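Local coordinates for protein alcohol dehydrogenase, zinc-containing (Streptococcus pneumoniae serotype 2, PDB 5YLN) that probably catalyses the zinc-dependent, NAD+-linked oxidation of alcohols and the reverse reduction of carbonyl compounds, at residues Asp110-Phe116 and Leu128-His132; Ile88-Cys92 and Leu296-Asn300; Thr39-Asp45 and Gly122-Glu126; Gly76-Phe80 and Ala133-His139. All coordinates share one frame; numbering follows the deposited sequence.

Along the chain the segments run 39-45, 76-80, 88-92, 110-116, 122-126, 128-132, 133-139 and 296-300, so most pairs interleave. Contacts 1, 3 and 4 lie within the GroES-like catalytic domain. Contact 2 instead joins that domain to the loop after strand 291-293, the last of the parallel Rossmann-type sheet. Contact 1 is central: its centre is about 10 Å from that of contact 2, 12 Å from contact 4 and 14 Å from contact 3. Contacts 3 and 4 are farthest apart, about 21 Å between centres, without touching. Strands 91-92 and 113-114 pair between contacts 1 and 2. Contact 3 holds a ligand of one zinc; contact 1 packs on contact 3 and lies near both zinc sites.

Contact 1 of 4, residues Asp110-Phe116 and Leu128-His132; sequences DEGGWIF and LRVPH
F116 lays its ring across L128, CE1 coming 3.6 Å from L128 CD1, while R129 O meets the same ring at its edge. F116 CZ continues the packing onto P131 CD, 3.9 Å away, and touches V130 CG1. CG of F116 lies anti to the carbonyl carbon, beside the backbone N (chi1 -75°), which turns the ring toward L128-P131. At the other end E111 and R129 meet from opposite directions. The guanidinium grips the carboxylate end-on: R129 NH1 to E111 OE2 is 2.9 Å and R129 NH2 to E111 OE1 is 3.0 Å, both on the syn side, with the two planes 31° apart. R129, extended from CG to NE to reach it, has P131 CG against one guanidinium face. E111 OE1 also forms a salt bridge with K28, so its charge is probably shared between two cations. H132 donates from NE2 to D110 O at 2.9 Å, a bent bond (144°), and its side chain touches C94. D110 and H132 border the Cys4 zinc site, whereas F116 packs on H64 of the other. Such a loop, packed on the end of strand 127-129 and the residues after it, belongs to the catalytic domain of zinc-containing alcohol dehydrogenases.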
loop_
_atom_site.group_PDB
_atom_site.type_symbol
_atom_site.label_atom_id
_atom_site.label_comp_id
_atom_site.label_asym_id
_atom_site.label_seq_id
_atom_site.Cartn_x
_atom_site.Cartn_y
_atom_site.Cartn_z
ATOM N N ASP A 110 -23.748 9.228 4.580
ATOM C CA ASP A 110 -25.166 9.592 4.635
ATOM C C ASP A 110 -25.923 8.666 3.682
ATOM O O ASP A 110 -26.072 8.990 2.500
ATOM C CB ASP A 110 -25.339 11.057 4.273
ATOM C CG ASP A 110 -26.792 11.455 4.118
ATOM O OD1 ASP A 110 -27.663 10.768 4.692
ATOM O OD2 ASP A 110 -27.059 12.450 3.398
ATOM N N GLU A 111 -26.401 7.539 4.209
ATOM C CA GLU A 111 -27.041 6.464 3.440
ATOM C C GLU A 111 -26.278 6.195 2.143
ATOM O O GLU A 111 -26.810 6.281 1.035
ATOM C CB GLU A 111 -28.524 6.756 3.148
ATOM C CG GLU A 111 -29.329 5.438 2.830
ATOM C CD GLU A 111 -30.840 5.620 2.547
ATOM O OE1 GLU A 111 -31.310 6.759 2.353
ATOM O OE2 GLU A 111 -31.570 4.595 2.519
ATOM N N GLY A 112 -24.996 5.866 2.304
ATOM C CA GLY A 112 -24.104 5.737 1.173
ATOM C C GLY A 112 -23.180 4.545 1.320
ATOM O O GLY A 112 -23.220 3.824 2.314
ATOM N N GLY A 113 -22.354 4.354 0.302
ATOM C CA GLY A 113 -21.488 3.201 0.233
ATOM C C GLY A 113 -22.176 2.051 -0.473
ATOM O O GLY A 113 -23.146 2.224 -1.220
ATOM N N TRP A 114 -21.670 0.846 -0.213
ATOM C CA TRP A 114 -22.295 -0.357 -0.749
ATOM C C TRP A 114 -23.411 -0.755 0.199
ATOM O O TRP A 114 -23.169 -1.302 1.278
ATOM C CB TRP A 114 -21.290 -1.484 -0.939
ATOM C CG TRP A 114 -21.981 -2.764 -1.183
ATOM C CD1 TRP A 114 -22.961 -3.012 -2.115
ATOM C CD2 TRP A 114 -21.809 -3.972 -0.453
ATOM N NE1 TRP A 114 -23.394 -4.318 -2.020
ATOM C CE2 TRP A 114 -22.705 -4.925 -0.996
ATOM C CE3 TRP A 114 -20.980 -4.353 0.602
ATOM C CZ2 TRP A 114 -22.782 -6.222 -0.515
ATOM C CZ3 TRP A 114 -21.074 -5.644 1.089
ATOM C CH2 TRP A 114 -21.957 -6.561 0.527
ATOM N N ILE A 115 -24.649 -0.463 -0.186
ATOM C CA ILE A 115 -25.760 -0.790 0.698
ATOM C C ILE A 115 -26.815 -1.626 -0.030
ATOM O O ILE A 115 -27.592 -2.343 0.616
ATOM C CB ILE A 115 -26.372 0.486 1.315
ATOM C CG1 ILE A 115 -26.806 1.475 0.234
ATOM C CG2 ILE A 115 -25.383 1.142 2.335
ATOM C CD1 ILE A 115 -27.406 2.741 0.813
ATOM N N PHE A 116 -26.859 -1.529 -1.365
ATOM C CA PHE A 116 -27.834 -2.311 -2.139
ATOM C C PHE A 116 -27.624 -3.807 -1.863
ATOM O O PHE A 116 -26.506 -4.304 -2.062
ATOM C CB PHE A 116 -27.721 -2.040 -3.651
ATOM C CG PHE A 116 -28.291 -0.713 -4.113
ATOM C CD1 PHE A 116 -29.578 -0.310 -3.766
ATOM C CD2 PHE A 116 -27.548 0.108 -4.950
ATOM C CE1 PHE A 116 -30.095 0.898 -4.217
ATOM C CE2 PHE A 116 -28.046 1.331 -5.407
ATOM C CZ PHE A 116 -29.318 1.732 -5.036
ATOM N N LEU A 128 -36.862 -0.756 -7.639
ATOM C CA LEU A 128 -35.775 -0.457 -6.722
ATOM C C LEU A 128 -35.907 0.979 -6.237
ATOM O O LEU A 128 -36.027 1.898 -7.049
ATOM C CB LEU A 128 -34.427 -0.669 -7.420
ATOM C CG LEU A 128 -33.169 -0.151 -6.715
ATOM C CD1 LEU A 128 -32.851 -1.031 -5.509
ATOM C CD2 LEU A 128 -32.004 -0.108 -7.695
ATOM N N ARG A 129 -35.868 1.181 -4.924
ATOM C CA ARG A 129 -35.668 2.519 -4.395
ATOM C C ARG A 129 -34.185 2.855 -4.479
ATOM O O ARG A 129 -33.338 2.102 -3.980
ATOM C CB ARG A 129 -36.160 2.638 -2.953
ATOM C CG ARG A 129 -35.569 3.867 -2.278
ATOM C CD ARG A 129 -36.095 4.113 -0.886
ATOM N NE ARG A 129 -35.469 5.327 -0.361
ATOM C CZ ARG A 129 -34.473 5.337 0.518
ATOM N NH1 ARG A 129 -33.997 4.189 1.002
ATOM N NH2 ARG A 129 -33.944 6.494 0.909
ATOM N N VAL A 130 -33.866 3.973 -5.118
ATOM C CA VAL A 130 -32.484 4.400 -5.297
ATOM C C VAL A 130 -32.261 5.667 -4.472
ATOM O O VAL A 130 -32.747 6.740 -4.850
ATOM C CB VAL A 130 -32.173 4.650 -6.773
ATOM C CG1 VAL A 130 -30.737 5.109 -6.935
ATOM C CG2 VAL A 130 -32.473 3.410 -7.567
ATOM N N PRO A 131 -31.525 5.605 -3.357
ATOM C CA PRO A 131 -31.166 6.844 -2.644
ATOM C C PRO A 131 -30.183 7.670 -3.462
ATOM O O PRO A 131 -29.420 7.130 -4.263
ATOM C CB PRO A 131 -30.514 6.348 -1.347
ATOM C CG PRO A 131 -30.712 4.834 -1.326
ATOM C CD PRO A 131 -30.880 4.423 -2.766
ATOM N N HIS A 132 -30.236 8.993 -3.270
ATOM C CA HIS A 132 -29.325 9.943 -3.923
ATOM C C HIS A 132 -29.240 9.709 -5.425
ATOM O O HIS A 132 -28.158 9.511 -5.987
ATOM C CB HIS A 132 -27.939 9.874 -3.300
ATOM C CG HIS A 132 -27.937 10.119 -1.827
ATOM N ND1 HIS A 132 -28.429 11.277 -1.267
ATOM C CD2 HIS A 132 -27.524 9.344 -0.794
ATOM C CE1 HIS A 132 -28.318 11.207 0.049
ATOM N NE2 HIS A 132 -27.766 10.047 0.360
#

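Contact 2 of 4, residues Ile88-Cys92 and Leu296-Asn300; sequences ISCVC and LVSTN
The two backbones pass one another irregularly, V91 CA coming 6.4 Å from S298 CA and S89 CA 6.9 Å from T299 CA. This is a domain junction: residues 88-92, where an ST turn at S89 links strand 85-88 to short strand 91-92, belong to the catalytic domain, and 296-300 form the loop between strand 291-293 and helix 302-310 of the Rossmann-type domain. V91 points into the loop and puts its two methyls against backbone oxygens, CG2 lying 3.5 Å from V297 O and CG1 3.6 Å from S298 O. C90 SG, between the backbone N and the carbonyl carbon (chi1 63°), packs on V297 CG1 at 3.7 Å and also nears T299 CG2. C90 touches H64, and the side chain of C90 is about 6 Å from a bound zinc ion, consistent with a place beside the cleft between the domains. E161 on helix 157-165 accepts from the backbone N of S298 and of T299, anchoring the loop to that helix, and S298 OG is bonded to A106 N. S89 OG accepts from V91 N along an almost straight line (169°), closing the ST turn, and donates to T299 OG1 across the domain boundary at 2.8 Å.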
loop_
_atom_site.group_PDB
_atom_site.type_symbol
_atom_site.label_atom_id
_atom_site.label_comp_id
_atom_site.label_asym_id
_atom_site.label_seq_id
_atom_site.Cartn_x
_atom_site.Cartn_y
_atom_site.Cartn_z
ATOM N N ILE A 88 -27.524 1.883 -12.798
ATOM C CA ILE A 88 -27.490 2.061 -11.352
ATOM C C ILE A 88 -26.174 1.488 -10.845
ATOM O O ILE A 88 -25.899 0.289 -11.012
ATOM C CB ILE A 88 -28.680 1.397 -10.646
ATOM C CG1 ILE A 88 -29.989 1.662 -11.406
ATOM C CG2 ILE A 88 -28.784 1.907 -9.213
ATOM C CD1 ILE A 88 -30.733 0.411 -11.765
ATOM N N SER A 89 -25.374 2.348 -10.218
ATOM C CA SER A 89 -24.137 1.916 -9.584
ATOM C C SER A 89 -24.426 1.086 -8.336
ATOM O O SER A 89 -25.443 1.268 -7.664
ATOM C CB SER A 89 -23.283 3.146 -9.223
ATOM O OG SER A 89 -22.254 2.807 -8.327
ATOM N N CYS A 90 -23.514 0.164 -8.021
ATOM C CA CYS A 90 -23.672 -0.622 -6.802
ATOM C C CYS A 90 -23.475 0.208 -5.540
ATOM O O CYS A 90 -23.834 -0.252 -4.450
ATOM C CB CYS A 90 -22.709 -1.817 -6.806
ATOM S SG CYS A 90 -20.938 -1.386 -6.822
ATOM N N VAL A 91 -22.955 1.428 -5.664
ATOM C CA VAL A 91 -22.609 2.281 -4.535
ATOM C C VAL A 91 -23.465 3.540 -4.580
ATOM O O VAL A 91 -23.557 4.188 -5.627
ATOM C CB VAL A 91 -21.110 2.643 -4.569
ATOM C CG1 VAL A 91 -20.831 3.850 -3.690
ATOM C CG2 VAL A 91 -20.261 1.434 -4.145
ATOM N N CYS A 92 -24.081 3.893 -3.445
ATOM C CA CYS A 92 -24.823 5.143 -3.322
ATOM C C CYS A 92 -23.919 6.241 -2.778
ATOM O O CYS A 92 -23.148 6.009 -1.841
ATOM C CB CYS A 92 -26.018 4.984 -2.382
ATOM S SG CYS A 92 -27.103 3.608 -2.781
ATOM N N LEU A 296 -12.898 -1.084 -1.321
ATOM C CA LEU A 296 -14.242 -1.273 -1.849
ATOM C C LEU A 296 -14.414 -0.311 -3.023
ATOM O O LEU A 296 -14.079 0.878 -2.906
ATOM C CB LEU A 296 -15.275 -0.968 -0.765
ATOM C CG LEU A 296 -16.752 -0.868 -1.142
ATOM C CD1 LEU A 296 -17.175 -2.153 -1.777
ATOM C CD2 LEU A 296 -17.573 -0.587 0.101
ATOM N N VAL A 297 -14.947 -0.813 -4.136
ATOM C CA VAL A 297 -15.152 0.031 -5.302
ATOM C C VAL A 297 -15.939 1.279 -4.910
ATOM O O VAL A 297 -16.799 1.239 -4.023
ATOM C CB VAL A 297 -15.870 -0.751 -6.416
ATOM C CG1 VAL A 297 -17.358 -0.973 -6.059
ATOM C CG2 VAL A 297 -15.752 -0.017 -7.753
ATOM N N SER A 298 -15.624 2.409 -5.554
ATOM C CA SER A 298 -16.413 3.626 -5.381
ATOM C C SER A 298 -17.344 3.914 -6.552
ATOM O O SER A 298 -18.442 4.447 -6.342
ATOM C CB SER A 298 -15.495 4.837 -5.174
ATOM O OG SER A 298 -15.250 5.015 -3.796
ATOM N N THR A 299 -16.929 3.532 -7.761
ATOM C CA THR A 299 -17.554 3.826 -9.056
ATOM C C THR A 299 -17.412 5.293 -9.467
ATOM O O THR A 299 -18.110 5.756 -10.378
ATOM C CB THR A 299 -19.036 3.376 -9.141
ATOM O OG1 THR A 299 -19.884 4.232 -8.370
ATOM C CG2 THR A 299 -19.193 1.964 -8.637
ATOM N N ASN A 300 -16.452 6.027 -8.890
ATOM C CA ASN A 300 -16.167 7.360 -9.405
ATOM C C ASN A 300 -15.651 7.331 -10.850
ATOM O O ASN A 300 -15.765 8.337 -11.560
ATOM C CB ASN A 300 -15.174 8.076 -8.483
ATOM C CG ASN A 300 -13.886 7.307 -8.305
ATOM O OD1 ASN A 300 -13.894 6.118 -8.008
ATOM N ND2 ASN A 300 -12.772 7.980 -8.508
#

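Contact 3 of 4, residues Thr39-Asp45 and Gly122-Glu126; sequences TTICGTD and GMQAE. With ZN (zinc ion), chain E.
C42, a ligand of the zinc shared with H64, lies at the N-terminus of helix 43-50, where a capping box meets the loop 122-126. C42 is the N-cap residue. Its SG binds the zinc ion at 2.5 Å and also accepts from T44 N, while C42 N donates to D45 OD2 at 3.0 Å in a nearly straight bond (176°) that arrives from above the carboxylate plane. C42 SG thus serves both the metal and the helix cap, and D45 acts as a second-shell residue that holds the cysteine's backbone. Across the contact Q124, the centre of an inverse gamma turn, sends an extended side chain toward T40 and D45. Its NE2 donates to T40 O at 3.0 Å, with the acceptor close to the amide plane, and makes a weaker, bent bond (130°) to D45 OD2 at 3.4 Å. Carboxylate and amide stand nearly perpendicular, 81° apart. Q124 NE2 thus reaches T40, just after strand 33-39, and more weakly D45 in the first helical turn. The other end of the amide is held by Y333, which bonds Q124 OE1 and would restrain the rotation of the amide. Farther back, T39 CG2 lies 4.2 Å from Q124 CG, and T39 OG1 is bonded to E65 O. Around this buried contact, helix 329-337 packs on I41, D45 and Q124, strand 347-350 covers T39 and I41, and strand 4-12 touches Q124.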
loop_
_atom_site.group_PDB
_atom_site.type_symbol
_atom_site.label_atom_id
_atom_site.label_comp_id
_atom_site.label_asym_id
_atom_site.label_seq_id
_atom_site.Cartn_x
_atom_site.Cartn_y
_atom_site.Cartn_z
ATOM N N THR A 39 -30.531 -7.408 -14.650
ATOM C CA THR A 39 -29.676 -7.473 -13.475
ATOM C C THR A 39 -28.754 -8.678 -13.633
ATOM O O THR A 39 -28.759 -9.359 -14.666
ATOM C CB THR A 39 -30.521 -7.538 -12.189
ATOM O OG1 THR A 39 -29.686 -7.331 -11.050
ATOM C CG2 THR A 39 -31.258 -8.911 -12.042
ATOM N N THR A 40 -27.941 -8.927 -12.607
ATOM C CA THR A 40 -27.035 -10.073 -12.573
ATOM C C THR A 40 -26.812 -10.505 -11.107
ATOM O O THR A 40 -27.400 -9.953 -10.173
ATOM C CB THR A 40 -25.728 -9.714 -13.309
ATOM O OG1 THR A 40 -24.860 -10.851 -13.416
ATOM C CG2 THR A 40 -24.989 -8.619 -12.594
ATOM N N ILE A 41 -25.957 -11.508 -10.917
ATOM C CA ILE A 41 -25.558 -12.010 -9.604
ATOM C C ILE A 41 -24.061 -11.770 -9.435
ATOM O O ILE A 41 -23.277 -11.957 -10.373
ATOM C CB ILE A 41 -25.860 -13.517 -9.438
ATOM C CG1 ILE A 41 -27.261 -13.885 -9.943
ATOM C CG2 ILE A 41 -25.717 -13.937 -7.987
ATOM C CD1 ILE A 41 -27.431 -15.367 -10.141
ATOM N N CYS A 42 -23.668 -11.384 -8.232
ATOM C CA CYS A 42 -22.281 -11.211 -7.842
ATOM C C CYS A 42 -21.878 -12.338 -6.901
ATOM O O CYS A 42 -22.721 -12.912 -6.206
ATOM C CB CYS A 42 -22.091 -9.859 -7.155
ATOM S SG CYS A 42 -20.446 -9.620 -6.488
ATOM N N GLY A 43 -20.589 -12.673 -6.881
ATOM C CA GLY A 43 -20.123 -13.660 -5.922
ATOM C C GLY A 43 -20.519 -13.328 -4.491
ATOM O O GLY A 43 -20.848 -14.225 -3.709
ATOM N N THR A 44 -20.512 -12.034 -4.135
ATOM C CA THR A 44 -20.909 -11.611 -2.791
ATOM C C THR A 44 -22.336 -12.048 -2.460
ATOM O O THR A 44 -22.637 -12.334 -1.301
ATOM C CB THR A 44 -20.760 -10.083 -2.653
ATOM O OG1 THR A 44 -19.384 -9.692 -2.790
ATOM C CG2 THR A 44 -21.279 -9.598 -1.312
ATOM N N ASP A 45 -23.224 -12.111 -3.463
ATOM C CA ASP A 45 -24.585 -12.579 -3.212
ATOM C C ASP A 45 -24.580 -14.031 -2.751
ATOM O O ASP A 45 -25.332 -14.410 -1.841
ATOM C CB ASP A 45 -25.444 -12.417 -4.473
ATOM C CG ASP A 45 -25.580 -10.953 -4.930
ATOM O OD1 ASP A 45 -25.563 -10.032 -4.076
ATOM O OD2 ASP A 45 -25.703 -10.723 -6.153
ATOM N N GLY A 122 -31.994 -4.585 -2.515
ATOM C CA GLY A 122 -31.195 -4.524 -3.719
ATOM C C GLY A 122 -31.986 -4.718 -5.008
ATOM O O GLY A 122 -33.195 -4.476 -5.077
ATOM N N MET A 123 -31.293 -5.174 -6.049
ATOM C CA MET A 123 -31.756 -5.005 -7.428
ATOM C C MET A 123 -32.375 -6.248 -8.033
ATOM O O MET A 123 -32.904 -6.164 -9.146
ATOM C CB MET A 123 -30.619 -4.488 -8.318
ATOM C CG MET A 123 -29.839 -3.329 -7.704
ATOM S SD MET A 123 -28.967 -2.406 -8.984
ATOM C CE MET A 123 -27.939 -1.349 -7.988
ATOM N N GLN A 124 -32.379 -7.379 -7.319
ATOM C CA GLN A 124 -33.017 -8.601 -7.819
ATOM C C GLN A 124 -34.500 -8.588 -7.455
ATOM O O GLN A 124 -34.981 -9.345 -6.601
ATOM C CB GLN A 124 -32.315 -9.838 -7.277
ATOM C CG GLN A 124 -31.005 -10.049 -7.998
ATOM C CD GLN A 124 -30.023 -10.911 -7.248
ATOM O OE1 GLN A 124 -30.397 -11.610 -6.331
ATOM N NE2 GLN A 124 -28.754 -10.859 -7.641
ATOM N N ALA A 125 -35.209 -7.679 -8.131
ATOM C CA ALA A 125 -36.620 -7.394 -7.920
ATOM C C ALA A 125 -37.113 -6.584 -9.108
ATOM O O ALA A 125 -36.328 -6.173 -9.968
ATOM C CB ALA A 125 -36.849 -6.623 -6.619
ATOM N N GLU A 126 -38.423 -6.307 -9.111
ATOM C CA GLU A 126 -39.020 -5.562 -10.218
ATOM C C GLU A 126 -38.700 -4.073 -10.143
ATOM O O GLU A 126 -38.441 -3.439 -11.174
ATOM C CB GLU A 126 -40.534 -5.740 -10.238
ATOM C CG GLU A 126 -41.025 -7.117 -10.631
ATOM C CD GLU A 126 -42.557 -7.211 -10.574
ATOM O OE1 GLU A 126 -43.216 -6.484 -11.345
ATOM O OE2 GLU A 126 -43.092 -7.981 -9.741
HETATM ZN ZN ZN E . -20.682 -7.124 -6.167
#

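Contact 4 of 4, residues Gly76-Phe80 and Ala133-His139; sequences GVSNF and ADNTLYH
D134 presents its carboxylate to the backbone of the 76-80 loop and satisfies two consecutive amides. S78 N donates at 3.0 Å to D134 OD2, which uses its syn lone pair, and N79 N donates to D134 OD1, also at 3.0 Å and on the syn side. S78 OG adds a weak third bond to OD2, so OD2 receives a backbone and a hydroxyl donor together. The two amide donors would probably stabilise the carboxylate's negative charge. N79 O is satisfied in turn by H139 NE2, which approaches at 2.9 Å nearly along the C=O axis (168°) with the oxygen lying close to the imidazole plane; NE2 therefore carries a proton. The same histidine stacks on F80 in an offset arrangement, ring centroids 4.2 Å apart and planes at 22°. L137 CB covers the opposite face of the phenyl ring, 3.8 Å from its centroid in a CH-pi contact, so F80 is sandwiched between two side chains of one strand. With CG anti to the carbonyl carbon (chi1 -63°), the F80 ring turns in between H139 and L137, and D134 OD1 comes to its edge. V77 completes the apolar side, its CG2 meeting A133 CB at 4.2 Å. The loop entering strand 85-88 is thereby pinned onto helix 133-136 and strand 137-139, the latter antiparallel to 85-88, at the periphery of the GroES-like beta fold.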
loop_
_atom_site.group_PDB
_atom_site.type_symbol
_atom_site.label_atom_id
_atom_site.label_comp_id
_atom_site.label_asym_id
_atom_site.label_seq_id
_atom_site.Cartn_x
_atom_site.Cartn_y
_atom_site.Cartn_z
ATOM N N GLY A 76 -36.414 16.623 -4.948
ATOM C CA GLY A 76 -35.040 17.080 -4.987
ATOM C C GLY A 76 -34.183 16.466 -6.069
ATOM O O GLY A 76 -32.964 16.657 -6.038
ATOM N N VAL A 77 -34.764 15.738 -7.020
ATOM C CA VAL A 77 -33.996 15.108 -8.091
ATOM C C VAL A 77 -34.092 15.990 -9.321
ATOM O O VAL A 77 -35.193 16.297 -9.784
ATOM C CB VAL A 77 -34.504 13.692 -8.404
ATOM C CG1 VAL A 77 -33.755 13.130 -9.625
ATOM C CG2 VAL A 77 -34.338 12.792 -7.191
ATOM N N SER A 78 -32.953 16.368 -9.890
ATOM C CA SER A 78 -32.995 17.374 -10.938
ATOM C C SER A 78 -32.523 16.882 -12.287
ATOM O O SER A 78 -32.993 17.394 -13.309
ATOM C CB SER A 78 -32.166 18.601 -10.529
ATOM O OG SER A 78 -30.811 18.263 -10.316
ATOM N N ASN A 79 -31.633 15.897 -12.327
ATOM C CA ASN A 79 -31.025 15.482 -13.578
ATOM C C ASN A 79 -31.609 14.180 -14.120
ATOM O O ASN A 79 -31.104 13.655 -15.121
ATOM C CB ASN A 79 -29.511 15.355 -13.402
ATOM C CG ASN A 79 -28.840 16.695 -13.049
ATOM O OD1 ASN A 79 -29.259 17.758 -13.516
ATOM N ND2 ASN A 79 -27.822 16.640 -12.200
ATOM N N PHE A 80 -32.651 13.640 -13.487
ATOM C CA PHE A 80 -33.328 12.452 -14.002
ATOM C C PHE A 80 -34.829 12.652 -13.884
ATOM O O PHE A 80 -35.306 13.379 -13.010
ATOM C CB PHE A 80 -32.893 11.177 -13.257
ATOM C CG PHE A 80 -31.416 10.843 -13.408
ATOM C CD1 PHE A 80 -30.477 11.332 -12.503
ATOM C CD2 PHE A 80 -30.974 10.033 -14.453
ATOM C CE1 PHE A 80 -29.118 11.037 -12.651
ATOM C CE2 PHE A 80 -29.621 9.732 -14.604
ATOM C CZ PHE A 80 -28.685 10.247 -13.700
ATOM N N ALA A 133 -30.405 9.740 -6.078
ATOM C CA ALA A 133 -30.496 9.331 -7.478
ATOM C C ALA A 133 -29.590 10.165 -8.372
ATOM O O ALA A 133 -29.001 9.643 -9.325
ATOM C CB ALA A 133 -31.943 9.424 -7.961
ATOM N N ASP A 134 -29.477 11.471 -8.097
ATOM C CA ASP A 134 -28.647 12.324 -8.943
ATOM C C ASP A 134 -27.190 11.872 -8.946
ATOM O O ASP A 134 -26.474 12.099 -9.931
ATOM C CB ASP A 134 -28.756 13.781 -8.491
ATOM C CG ASP A 134 -29.907 14.514 -9.152
ATOM O OD1 ASP A 134 -30.235 14.170 -10.296
ATOM O OD2 ASP A 134 -30.487 15.433 -8.535
ATOM N N ASN A 135 -26.730 11.231 -7.868
ATOM C CA ASN A 135 -25.342 10.794 -7.786
ATOM C C ASN A 135 -25.169 9.285 -7.890
ATOM O O ASN A 135 -24.034 8.802 -7.870
ATOM C CB ASN A 135 -24.703 11.302 -6.489
ATOM C CG ASN A 135 -24.806 12.798 -6.344
ATOM O OD1 ASN A 135 -24.099 13.542 -7.015
ATOM N ND2 ASN A 135 -25.685 13.249 -5.473
ATOM N N THR A 136 -26.254 8.527 -8.013
ATOM C CA THR A 136 -26.177 7.076 -8.089
ATOM C C THR A 136 -26.555 6.535 -9.459
ATOM O O THR A 136 -26.132 5.429 -9.811
ATOM C CB THR A 136 -27.073 6.465 -6.994
ATOM O OG1 THR A 136 -26.656 7.001 -5.729
ATOM C CG2 THR A 136 -27.003 4.912 -6.936
ATOM N N LEU A 137 -27.292 7.302 -10.257
ATOM C CA LEU A 137 -27.737 6.890 -11.584
ATOM C C LEU A 137 -26.869 7.530 -12.665
ATOM O O LEU A 137 -26.339 8.625 -12.487
ATOM C CB LEU A 137 -29.199 7.287 -11.803
ATOM C CG LEU A 137 -30.230 6.735 -10.822
ATOM C CD1 LEU A 137 -31.636 7.209 -11.205
ATOM C CD2 LEU A 137 -30.166 5.219 -10.830
ATOM N N TYR A 138 -26.745 6.837 -13.794
ATOM C CA TYR A 138 -26.059 7.356 -14.972
ATOM C C TYR A 138 -26.927 7.158 -16.202
ATOM O O TYR A 138 -27.470 6.067 -16.415
ATOM C CB TYR A 138 -24.707 6.678 -15.174
ATOM C CG TYR A 138 -23.721 7.030 -14.097
ATOM C CD1 TYR A 138 -22.917 8.161 -14.211
ATOM C CD2 TYR A 138 -23.611 6.252 -12.953
ATOM C CE1 TYR A 138 -22.021 8.491 -13.227
ATOM C CE2 TYR A 138 -22.719 6.573 -11.964
ATOM C CZ TYR A 138 -21.926 7.697 -12.103
ATOM O OH TYR A 138 -21.030 8.036 -11.121
ATOM N N HIS A 139 -27.042 8.203 -17.016
ATOM C CA HIS A 139 -27.757 8.082 -18.273
ATOM C C HIS A 139 -27.034 7.104 -19.190
ATOM O O HIS A 139 -25.811 7.136 -19.299
ATOM C CB HIS A 139 -27.875 9.457 -18.939
ATOM C CG HIS A 139 -28.836 10.377 -18.251
ATOM N ND1 HIS A 139 -30.205 10.201 -18.313
ATOM C CD2 HIS A 139 -28.628 11.474 -17.488
ATOM C CE1 HIS A 139 -30.797 11.155 -17.619
ATOM N NE2 HIS A 139 -29.863 11.939 -17.108
#